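Local structure of alternansucrase (Leuconostoc mesenteroides, 6HVG) at residues S232-Y237 and Q261-K266; P587-E592 and T1238-W1243; D648-K653 and A1022-S1027; N1353-F1358 and G1384-D1389. The protein is a large multidomain enzyme of glycosyl hydrolase family 70, combining a barrel-type core with repeats related to choline-binding and cell-wall-binding modules. One frame throughout, in Å; residues are numbered along the deposited sequence.

Contact 1 of 4, residues S232-Y237 and Q261-K266; sequences SGQTYY and QGVQIK
Tyr-236 lies against the backbone of Gln-261 to Val-263. Its CB sits 3.9 Å from Gly-262 O. CG is anti to the carbonyl carbon (chi1 -64°) and 3.7 Å from Gly-262 O; the end of the ring comes nearer the other segment although the CB bond points away. CD2, meeting the same oxygen obliquely, approaches it to 3.2 Å. One atom further, CE2 has Gln-261 O at 3.6 Å, near the ring plane at the edge. CZ then reaches Val-263 CG2 at 3.8 Å, and OH meets that same methyl at 3.7 Å, while Val-263 CA covers one ring face. Gly-262, at a positive phi of 91°, carries the chain past the ring without a side chain. The arrangement is consistent with a choline-binding-type repeat array: strand 235-238 of one beta-hairpin meets the loop after strand 254-256. Gln-264 N donates to Thr-235 O (2.7 Å, N-H...O 130°). Beyond that bond the Thr-235 and Gln-264 side chains lie side by side, pointing the same way, with Thr-235 CG2 next to Gln-264 OE1. Lys-266 NZ gives Gln-264 OE1 a hydrogen bond of 2.9 Å from above the amide plane, and also bonds Asn-282 O. Val-263 CG1 packs on CB and CG of Gln-234.

Contact 2 of 4, residues P587-E592 and T1238-W1243; sequences PIVQAE and TKIKQW
Ile-1240 reaches helix 587-601 because its CG1 is anti to the carbonyl carbon (chi1 -56°) and its CD1 continues in an extended line (chi2 174°). That terminal methyl drops between two helix residues: Ile-1240 CD1 is 3.7 Å from Glu-592 CB, 3.9 Å from Val-589 CA and equally near Val-589 CG2. Ile-588 turns its two branches to different partners. Its CG2 stands 4.0 Å from Ile-1240 CG1 and also touches Thr-1238 O, whereas CG1 and CD1 lie against CB and OG1 of Thr-1238. Glu-592 has CG anti to the backbone N (chi1 172°), which brings this methylene to Ile-1240 CD1 and CB and obliquely near Trp-1243 CZ2. Its carboxylate serves other partners: OE2 accepts from Tyr-1116 and Gln-1204 and forms a salt bridge with Arg-1115, and OE1 accepts from Gly-1209 N, which probably offsets much of the buried charge. At the indole, Val-589 CG1 meets Trp-1243 CH2 at 4.3 Å, close to the ring plane. Ile-1240 CG2 lies over one face of the same ring, toward its rim. No direct hydrogen bond joins the segments; a water donates to Ile-588 O (3.2 Å) and Thr-1238 O (2.8 Å). The arrangement is apolar packing of a helix of the family 70 barrel region on the loop leading to strand 1248-1252. That strand pairs with strand 580-582, which carries the calcium ligand Asp-581, and the calcium ion lies about 10 Å from the Val-589 side chain.

Contact 3 of 4, residues D648-K653 and A1022-S1027; sequences DANANK and ATESSS
Ala-649 and Ala-1022 point their CB atoms at each other's segment, meeting at 4.2 Å, and Ala-1022 CB comes to 3.7 Å from Ala-649 CA. Around this pair the longer side chains take very different directions. Glu-1024 sets out away from the helix, but its bend at chi2 (-85°) returns CD to the Ala-649 methyl, leaving Glu-1024 OE1 3.5 Å from Ala-649 CB. The Glu-1024 and Asn-650 side chains cross at about a right angle, their carboxylate and amide planes 76° apart; the Asn-650 amide nitrogen is bonded to Gly-643 O. Lys-653 NZ stretches toward the same carboxylate and stops 4.3 Å from Glu-1024 OE2, beyond salt-bridge distance, so any attraction is probably weak. Asn-652 ND2 approaches Ala-1022 CB, while Asp-648 rests its CB near Thr-1023 O and spends its carboxylate on Asn-1037 and His-1035. With no hydrogen bond across, the contact is a surface packing of the loop following strand 1003-1009 on the short helix that precedes strand 657-658 of the parallel family 70 barrel.

Contact 4 of 4, residues N1353-F1358 and G1384-D1389; sequences NGNYYF and GKMVRD
Met-1386 N donates to Asn-1355 O (2.9 Å) where the two backbones run 101° apart, one hydrogen bond joining a strand to a loop that crosses it. The strand, 1354-1357, pairs with 1342-1345 in a beta-hairpin, and the loop leaves strand 1377-1380 of the next repeat, an arrangement of successive hairpins known from cell-wall-binding repeats. A water takes the N-H of Tyr-1357 (2.8 Å) and lies 2.8 Å from Gly-1384 O, to which it can donate. The Tyr-1356 ring lies against this turn: its CD2 is 3.3 Å from Gly-1384 O, approached obliquely, and Lys-1385 CA covers one face. Lys-1385 travels alongside the tyrosine in the same direction, its CE 3.5 Å from Tyr-1356 OH and also near Asn-1353 O. Both polar ends bond backbone oxygens just before residue 1353: OH that of Arg-1352, NZ that of Thr-1351. Met-1386 and Asn-1355 likewise lie side by side. The methionine has CG anti to the backbone N (chi1 -176°), and further on its bent end sets CE 3.8 Å from Asn-1355 CB, with SD near ND2. Asn-1355 OD1 is held by Thr-1344 OG1. Its other amide atom, ND2, faces the edge of the Arg-1388 guanidinium, 3.5 Å from Arg-1388 NH2, with the two planes turned 49° from each other.

How the contacts relate
Contacts 1 and 4, with centres about 49 Å apart, are partly buried versions of one scheme: a hairpin strand and a crossing loop share a single backbone hydrogen bond, and a tyrosine lies against a glycine carbonyl. They differ in the neighbour of that ring, valine in contact 1 and a lysine chain in contact 4. Contacts 2 and 3 belong to the family 70 region, their centres about 34 Å apart, and contact 3 is nested along the chain within the span closed by contact 2. Both set a helix against a loop without direct hydrogen bonds, but contact 2 is buried and mainly apolar, aliphatic side chains with an indole, whereas contact 3 is a surface contact of alanines edged by charged groups.

Contact 1 of 4, residues S232-Y237 and Q261-K266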
# COMPACT_ATOMS: atom_id res chain seq x y z
N SER A 232 11.75 28.25 26.16
CA SER A 232 13.09 27.66 26.28
C SER A 232 13.12 26.22 26.80
O SER A 232 14.19 25.72 27.14
CB SER A 232 13.95 28.52 27.22
OG SER A 232 13.78 29.89 26.90
N GLY A 233 11.97 25.55 26.88
CA GLY A 233 11.90 24.17 27.36
C GLY A 233 12.02 23.99 28.87
O GLY A 233 12.34 22.92 29.33
N GLN A 234 11.75 25.05 29.62
CA GLN A 234 11.68 24.97 31.08
C GLN A 234 10.22 24.79 31.54
O GLN A 234 9.28 25.25 30.87
CB GLN A 234 12.27 26.22 31.72
CG GLN A 234 13.77 26.43 31.51
CD GLN A 234 14.22 27.84 31.89
OE1 GLN A 234 15.14 28.03 32.68
NE2 GLN A 234 13.56 28.84 31.33
N THR A 235 10.04 24.15 32.70
CA THR A 235 8.73 23.82 33.22
C THR A 235 8.46 24.44 34.59
O THR A 235 9.28 24.34 35.52
CB THR A 235 8.57 22.29 33.34
OG1 THR A 235 8.73 21.69 32.06
CG2 THR A 235 7.21 21.92 33.88
N TYR A 236 7.28 25.04 34.71
CA TYR A 236 6.79 25.61 35.98
C TYR A 236 5.54 24.87 36.41
O TYR A 236 4.83 24.33 35.55
CB TYR A 236 6.39 27.06 35.80
CG TYR A 236 7.51 27.99 35.45
CD1 TYR A 236 8.00 28.06 34.16
CD2 TYR A 236 8.03 28.85 36.39
CE1 TYR A 236 9.00 28.94 33.82
CE2 TYR A 236 9.05 29.71 36.07
CZ TYR A 236 9.52 29.76 34.78
OH TYR A 236 10.52 30.65 34.47
N TYR A 237 5.21 24.88 37.70
CA TYR A 237 3.87 24.48 38.09
C TYR A 237 3.23 25.61 38.83
O TYR A 237 3.74 26.03 39.87
CB TYR A 237 3.86 23.24 38.96
CG TYR A 237 2.44 22.78 39.24
CD1 TYR A 237 1.72 22.07 38.29
CD2 TYR A 237 1.81 23.09 40.43
CE1 TYR A 237 0.42 21.66 38.53
CE2 TYR A 237 0.51 22.68 40.68
CZ TYR A 237 -0.18 21.97 39.73
OH TYR A 237 -1.46 21.57 39.98
N GLN A 261 13.32 30.46 41.44
CA GLN A 261 12.54 31.20 40.44
C GLN A 261 11.35 30.43 39.91
O GLN A 261 10.68 30.90 39.00
CB GLN A 261 13.44 31.63 39.26
CG GLN A 261 14.36 32.81 39.54
CD GLN A 261 15.47 32.45 40.52
OE1 GLN A 261 16.07 31.37 40.44
NE2 GLN A 261 15.75 33.36 41.45
N GLY A 262 11.11 29.24 40.45
CA GLY A 262 9.95 28.42 40.10
C GLY A 262 10.13 27.43 38.97
O GLY A 262 9.17 26.79 38.54
N VAL A 263 11.37 27.25 38.51
CA VAL A 263 11.66 26.37 37.38
C VAL A 263 11.84 24.94 37.88
O VAL A 263 12.33 24.72 38.97
CB VAL A 263 12.95 26.81 36.65
CG1 VAL A 263 13.32 25.85 35.52
CG2 VAL A 263 12.78 28.22 36.10
N GLN A 264 11.44 23.97 37.06
CA GLN A 264 11.51 22.57 37.47
C GLN A 264 12.86 21.92 37.18
O GLN A 264 13.34 21.94 36.05
CB GLN A 264 10.41 21.73 36.82
CG GLN A 264 10.21 20.40 37.55
CD GLN A 264 9.18 19.50 36.93
OE1 GLN A 264 8.68 19.74 35.83
NE2 GLN A 264 8.86 18.43 37.64
N ILE A 265 13.46 21.33 38.21
CA ILE A 265 14.70 20.58 38.04
C ILE A 265 14.39 19.22 37.39
O ILE A 265 13.57 18.45 37.89
CB ILE A 265 15.45 20.35 39.35
CG1 ILE A 265 15.79 21.66 40.09
CG2 ILE A 265 16.72 19.55 39.10
CD1 ILE A 265 16.46 22.78 39.30
N LYS A 266 15.07 18.94 36.27
CA LYS A 266 14.92 17.71 35.49
C LYS A 266 16.30 17.16 35.15
O LYS A 266 17.16 17.88 34.65
CB LYS A 266 14.18 17.97 34.18
CG LYS A 266 12.67 18.18 34.22
CD LYS A 266 12.25 19.05 33.02
CE LYS A 266 10.90 18.70 32.40
NZ LYS A 266 9.81 18.56 33.39

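Contact 2 of 4, residues P587-E592 and T1238-W1243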
# COMPACT_ATOMS: atom_id res chain seq x y z
N PRO A 587 1.37 -22.80 -18.46
CA PRO A 587 0.86 -22.89 -19.83
C PRO A 587 -0.66 -23.04 -19.96
O PRO A 587 -1.26 -22.44 -20.85
CB PRO A 587 1.57 -24.12 -20.38
CG PRO A 587 2.87 -24.18 -19.66
CD PRO A 587 2.57 -23.65 -18.28
N ILE A 588 -1.27 -23.82 -19.09
CA ILE A 588 -2.73 -23.99 -19.11
C ILE A 588 -3.45 -22.68 -18.82
O ILE A 588 -4.46 -22.38 -19.44
CB ILE A 588 -3.18 -25.10 -18.12
CG1 ILE A 588 -2.69 -26.48 -18.60
CG2 ILE A 588 -4.70 -25.14 -18.01
CD1 ILE A 588 -2.65 -27.54 -17.53
N VAL A 589 -2.95 -21.92 -17.86
CA VAL A 589 -3.55 -20.65 -17.49
C VAL A 589 -3.29 -19.62 -18.59
O VAL A 589 -4.14 -18.79 -18.87
CB VAL A 589 -3.02 -20.15 -16.12
CG1 VAL A 589 -3.47 -18.72 -15.81
CG2 VAL A 589 -3.48 -21.10 -15.03
N GLN A 590 -2.12 -19.70 -19.22
CA GLN A 590 -1.81 -18.84 -20.35
C GLN A 590 -2.79 -19.03 -21.50
O GLN A 590 -3.24 -18.05 -22.10
CB GLN A 590 -0.38 -19.08 -20.84
CG GLN A 590 0.68 -18.59 -19.86
CD GLN A 590 2.10 -18.80 -20.36
OE1 GLN A 590 2.32 -19.46 -21.38
NE2 GLN A 590 3.08 -18.26 -19.63
N ALA A 591 -3.14 -20.28 -21.79
CA ALA A 591 -4.15 -20.59 -22.82
C ALA A 591 -5.49 -19.97 -22.45
O ALA A 591 -6.19 -19.44 -23.32
CB ALA A 591 -4.31 -22.10 -23.01
N GLU A 592 -5.86 -20.06 -21.17
CA GLU A 592 -7.14 -19.53 -20.71
C GLU A 592 -7.18 -17.99 -20.85
O GLU A 592 -8.21 -17.42 -21.17
CB GLU A 592 -7.40 -19.97 -19.28
CG GLU A 592 -8.61 -19.32 -18.64
CD GLU A 592 -9.84 -19.35 -19.51
OE1 GLU A 592 -9.99 -20.29 -20.31
OE2 GLU A 592 -10.68 -18.45 -19.34
N THR A 1238 -6.00 -28.66 -21.75
CA THR A 1238 -6.81 -28.61 -20.54
C THR A 1238 -7.54 -27.26 -20.49
O THR A 1238 -6.94 -26.20 -20.69
CB THR A 1238 -5.88 -28.76 -19.32
OG1 THR A 1238 -4.99 -29.86 -19.55
CG2 THR A 1238 -6.67 -29.00 -18.06
N LYS A 1239 -8.85 -27.30 -20.23
CA LYS A 1239 -9.67 -26.09 -20.21
C LYS A 1239 -10.00 -25.71 -18.76
O LYS A 1239 -10.20 -26.60 -17.94
CB LYS A 1239 -10.97 -26.30 -20.99
CG LYS A 1239 -10.87 -26.05 -22.48
CD LYS A 1239 -10.61 -27.31 -23.26
CE LYS A 1239 -10.43 -27.01 -24.74
NZ LYS A 1239 -9.54 -28.03 -25.37
N ILE A 1240 -10.08 -24.41 -18.47
CA ILE A 1240 -10.41 -23.92 -17.13
C ILE A 1240 -11.84 -23.39 -17.10
O ILE A 1240 -12.08 -22.22 -17.40
CB ILE A 1240 -9.44 -22.80 -16.66
CG1 ILE A 1240 -7.98 -23.29 -16.72
CG2 ILE A 1240 -9.75 -22.35 -15.24
CD1 ILE A 1240 -6.95 -22.22 -16.43
N LYS A 1241 -12.79 -24.26 -16.74
CA LYS A 1241 -14.18 -23.87 -16.49
C LYS A 1241 -14.40 -23.46 -15.03
O LYS A 1241 -15.40 -22.82 -14.69
CB LYS A 1241 -15.14 -25.02 -16.79
CG LYS A 1241 -15.19 -25.56 -18.21
CD LYS A 1241 -15.22 -24.46 -19.24
CE LYS A 1241 -15.73 -24.99 -20.57
NZ LYS A 1241 -17.20 -24.85 -20.66
N GLN A 1242 -13.46 -23.86 -14.16
CA GLN A 1242 -13.54 -23.55 -12.73
C GLN A 1242 -12.16 -23.22 -12.20
O GLN A 1242 -11.24 -24.01 -12.35
CB GLN A 1242 -14.11 -24.74 -11.98
CG GLN A 1242 -14.36 -24.51 -10.50
CD GLN A 1242 -14.82 -25.77 -9.80
OE1 GLN A 1242 -14.21 -26.83 -9.95
NE2 GLN A 1242 -15.89 -25.66 -9.03
N TRP A 1243 -11.99 -22.06 -11.58
CA TRP A 1243 -10.73 -21.75 -10.91
C TRP A 1243 -10.59 -22.58 -9.65
O TRP A 1243 -11.56 -22.95 -9.02
CB TRP A 1243 -10.64 -20.26 -10.54
CG TRP A 1243 -10.51 -19.38 -11.72
CD1 TRP A 1243 -11.48 -18.58 -12.26
CD2 TRP A 1243 -9.36 -19.23 -12.53
NE1 TRP A 1243 -10.99 -17.93 -13.37
CE2 TRP A 1243 -9.69 -18.32 -13.56
CE3 TRP A 1243 -8.07 -19.76 -12.50
CZ2 TRP A 1243 -8.78 -17.95 -14.55
CZ3 TRP A 1243 -7.16 -19.37 -13.49
CH2 TRP A 1243 -7.52 -18.48 -14.49
O HOH W 1 -7.07 -23.41 -20.96

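Contact 3 of 4, residues D648-K653 and A1022-S1027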
# COMPACT_ATOMS: atom_id res chain seq x y z
N ASP A 648 0.97 -0.11 -40.96
CA ASP A 648 0.54 0.83 -39.94
C ASP A 648 -0.99 0.94 -39.83
O ASP A 648 -1.51 1.19 -38.74
CB ASP A 648 1.13 2.22 -40.21
CG ASP A 648 2.61 2.31 -39.89
OD1 ASP A 648 3.15 1.36 -39.25
OD2 ASP A 648 3.22 3.34 -40.26
N ALA A 649 -1.69 0.75 -40.94
CA ALA A 649 -3.15 0.81 -40.95
C ALA A 649 -3.77 -0.36 -40.16
O ALA A 649 -4.75 -0.18 -39.44
CB ALA A 649 -3.68 0.82 -42.37
N ASN A 650 -3.19 -1.54 -40.32
CA ASN A 650 -3.62 -2.72 -39.55
C ASN A 650 -3.32 -2.57 -38.06
O ASN A 650 -4.17 -2.82 -37.21
CB ASN A 650 -2.92 -4.00 -40.06
CG ASN A 650 -3.42 -4.45 -41.41
OD1 ASN A 650 -4.22 -3.76 -42.07
ND2 ASN A 650 -2.97 -5.61 -41.84
N ALA A 651 -2.08 -2.18 -37.77
CA ALA A 651 -1.61 -1.92 -36.41
C ALA A 651 -2.48 -0.88 -35.73
O ALA A 651 -2.99 -1.12 -34.64
CB ALA A 651 -0.15 -1.48 -36.42
N ASN A 652 -2.68 0.26 -36.39
CA ASN A 652 -3.40 1.38 -35.80
C ASN A 652 -4.91 1.22 -35.76
O ASN A 652 -5.57 1.98 -35.07
CB ASN A 652 -3.02 2.69 -36.48
CG ASN A 652 -1.53 3.01 -36.35
OD1 ASN A 652 -0.72 2.19 -35.89
ND2 ASN A 652 -1.16 4.24 -36.73
N LYS A 653 -5.44 0.21 -36.45
CA LYS A 653 -6.85 -0.17 -36.31
C LYS A 653 -7.13 -0.88 -34.99
O LYS A 653 -8.29 -1.05 -34.61
CB LYS A 653 -7.28 -1.12 -37.44
CG LYS A 653 -8.10 -0.47 -38.53
CD LYS A 653 -8.23 -1.40 -39.73
CE LYS A 653 -8.56 -0.62 -41.00
NZ LYS A 653 -8.23 -1.39 -42.22
N ALA A 1022 -3.09 6.46 -41.85
CA ALA A 1022 -2.12 5.38 -41.81
C ALA A 1022 -2.11 4.62 -43.13
O ALA A 1022 -3.16 4.33 -43.70
CB ALA A 1022 -2.45 4.43 -40.67
N THR A 1023 -0.91 4.26 -43.58
CA THR A 1023 -0.71 3.67 -44.91
C THR A 1023 -0.78 2.14 -44.92
O THR A 1023 -0.22 1.47 -44.04
CB THR A 1023 0.67 4.09 -45.47
OG1 THR A 1023 1.71 3.73 -44.55
CG2 THR A 1023 0.70 5.59 -45.71
N GLU A 1024 -1.43 1.61 -45.95
CA GLU A 1024 -1.68 0.18 -46.07
C GLU A 1024 -0.45 -0.60 -46.56
O GLU A 1024 -0.46 -1.83 -46.58
CB GLU A 1024 -2.84 -0.05 -47.04
CG GLU A 1024 -4.11 0.75 -46.72
CD GLU A 1024 -5.03 0.07 -45.70
OE1 GLU A 1024 -4.71 -1.02 -45.19
OE2 GLU A 1024 -6.10 0.63 -45.42
N SER A 1025 0.58 0.12 -46.97
CA SER A 1025 1.78 -0.49 -47.52
C SER A 1025 2.64 -1.04 -46.41
O SER A 1025 2.61 -0.55 -45.28
CB SER A 1025 2.60 0.55 -48.29
OG SER A 1025 3.10 1.55 -47.41
N SER A 1026 3.44 -2.04 -46.74
CA SER A 1026 4.43 -2.59 -45.80
C SER A 1026 5.67 -1.70 -45.79
O SER A 1026 6.70 -2.03 -46.39
CB SER A 1026 4.83 -4.03 -46.18
OG SER A 1026 6.02 -4.40 -45.50
N SER A 1027 5.57 -0.58 -45.08
CA SER A 1027 6.67 0.38 -44.98
C SER A 1027 7.97 -0.19 -44.36
O SER A 1027 9.08 0.13 -44.81
CB SER A 1027 6.21 1.58 -44.15
OG SER A 1027 7.30 2.44 -43.89

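Contact 4 of 4, residues N1353-F1358 and G1384-D1389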
# COMPACT_ATOMS: atom_id res chain seq x y z
N ASN A 1353 15.01 -24.61 13.29
CA ASN A 1353 16.42 -25.04 13.32
C ASN A 1353 17.33 -23.95 13.83
O ASN A 1353 17.08 -22.78 13.61
CB ASN A 1353 16.89 -25.52 11.96
CG ASN A 1353 16.32 -26.86 11.58
OD1 ASN A 1353 15.47 -27.41 12.27
ND2 ASN A 1353 16.82 -27.44 10.52
N GLY A 1354 18.36 -24.34 14.57
CA GLY A 1354 19.25 -23.39 15.23
C GLY A 1354 19.94 -23.98 16.44
O GLY A 1354 19.80 -25.17 16.71
N ASN A 1355 20.67 -23.14 17.17
CA ASN A 1355 21.36 -23.54 18.39
C ASN A 1355 20.62 -23.05 19.61
O ASN A 1355 20.40 -21.86 19.79
CB ASN A 1355 22.79 -23.02 18.42
CG ASN A 1355 23.72 -23.79 17.48
OD1 ASN A 1355 23.44 -24.93 17.10
ND2 ASN A 1355 24.80 -23.15 17.07
N TYR A 1356 20.27 -24.00 20.48
CA TYR A 1356 19.50 -23.72 21.68
C TYR A 1356 20.28 -24.01 22.93
O TYR A 1356 21.28 -24.72 22.88
CB TYR A 1356 18.24 -24.55 21.64
CG TYR A 1356 17.28 -24.13 20.56
CD1 TYR A 1356 17.42 -24.57 19.24
CD2 TYR A 1356 16.23 -23.28 20.86
CE1 TYR A 1356 16.52 -24.19 18.26
CE2 TYR A 1356 15.33 -22.88 19.87
CZ TYR A 1356 15.47 -23.35 18.60
OH TYR A 1356 14.58 -22.95 17.67
N TYR A 1357 19.86 -23.42 24.05
CA TYR A 1357 20.47 -23.66 25.35
C TYR A 1357 19.45 -24.31 26.31
O TYR A 1357 18.56 -23.64 26.81
CB TYR A 1357 20.93 -22.33 25.91
CG TYR A 1357 21.84 -22.38 27.12
CD1 TYR A 1357 21.36 -22.72 28.36
CD2 TYR A 1357 23.17 -22.00 27.04
CE1 TYR A 1357 22.20 -22.73 29.48
CE2 TYR A 1357 24.00 -21.98 28.14
CZ TYR A 1357 23.52 -22.35 29.35
OH TYR A 1357 24.37 -22.33 30.44
N PHE A 1358 19.54 -25.62 26.52
CA PHE A 1358 18.61 -26.31 27.44
C PHE A 1358 19.23 -26.54 28.81
O PHE A 1358 20.38 -26.96 28.90
CB PHE A 1358 18.14 -27.63 26.87
CG PHE A 1358 17.45 -27.49 25.56
CD1 PHE A 1358 16.19 -26.93 25.52
CD2 PHE A 1358 18.05 -27.87 24.39
CE1 PHE A 1358 15.50 -26.77 24.33
CE2 PHE A 1358 17.39 -27.70 23.17
CZ PHE A 1358 16.11 -27.14 23.14
N GLY A 1384 14.50 -18.65 21.67
CA GLY A 1384 15.53 -19.58 22.11
C GLY A 1384 16.73 -19.76 21.21
O GLY A 1384 17.69 -20.41 21.62
N LYS A 1385 16.68 -19.21 19.98
CA LYS A 1385 17.79 -19.37 19.00
C LYS A 1385 19.01 -18.53 19.37
O LYS A 1385 18.87 -17.41 19.88
CB LYS A 1385 17.35 -19.00 17.58
CG LYS A 1385 16.47 -20.03 16.92
CD LYS A 1385 15.74 -19.45 15.71
CE LYS A 1385 14.71 -20.45 15.19
NZ LYS A 1385 13.53 -19.81 14.54
N MET A 1386 20.20 -19.08 19.13
CA MET A 1386 21.44 -18.33 19.32
C MET A 1386 21.50 -17.22 18.28
O MET A 1386 21.05 -17.39 17.16
CB MET A 1386 22.63 -19.27 19.19
CG MET A 1386 24.00 -18.65 19.46
SD MET A 1386 25.34 -19.73 18.85
CE MET A 1386 25.41 -20.91 20.21
N VAL A 1387 22.03 -16.08 18.69
CA VAL A 1387 22.22 -14.94 17.79
C VAL A 1387 23.70 -14.80 17.46
O VAL A 1387 24.56 -14.94 18.35
CB VAL A 1387 21.72 -13.63 18.43
CG1 VAL A 1387 21.72 -12.49 17.42
CG2 VAL A 1387 20.32 -13.82 19.01
N ARG A 1388 23.97 -14.52 16.19
CA ARG A 1388 25.34 -14.44 15.65
C ARG A 1388 25.57 -13.16 14.85
O ARG A 1388 24.66 -12.68 14.14
CB ARG A 1388 25.58 -15.62 14.71
CG ARG A 1388 25.47 -17.01 15.31
CD ARG A 1388 25.28 -18.02 14.18
NE ARG A 1388 25.56 -19.39 14.59
CZ ARG A 1388 26.78 -19.91 14.68
NH1 ARG A 1388 27.85 -19.18 14.42
NH2 ARG A 1388 26.94 -21.16 15.08
N ASP A 1389 26.79 -12.61 14.96
CA ASP A 1389 27.25 -11.52 14.08
C ASP A 1389 26.33 -10.31 14.10
O ASP A 1389 25.79 -9.91 13.07
CB ASP A 1389 27.41 -12.06 12.65
CG ASP A 1389 28.06 -11.06 11.68
OD1 ASP A 1389 28.76 -10.12 12.12
OD2 ASP A 1389 27.88 -11.26 10.46
O HOH W 2 17.61 -21.81 24.09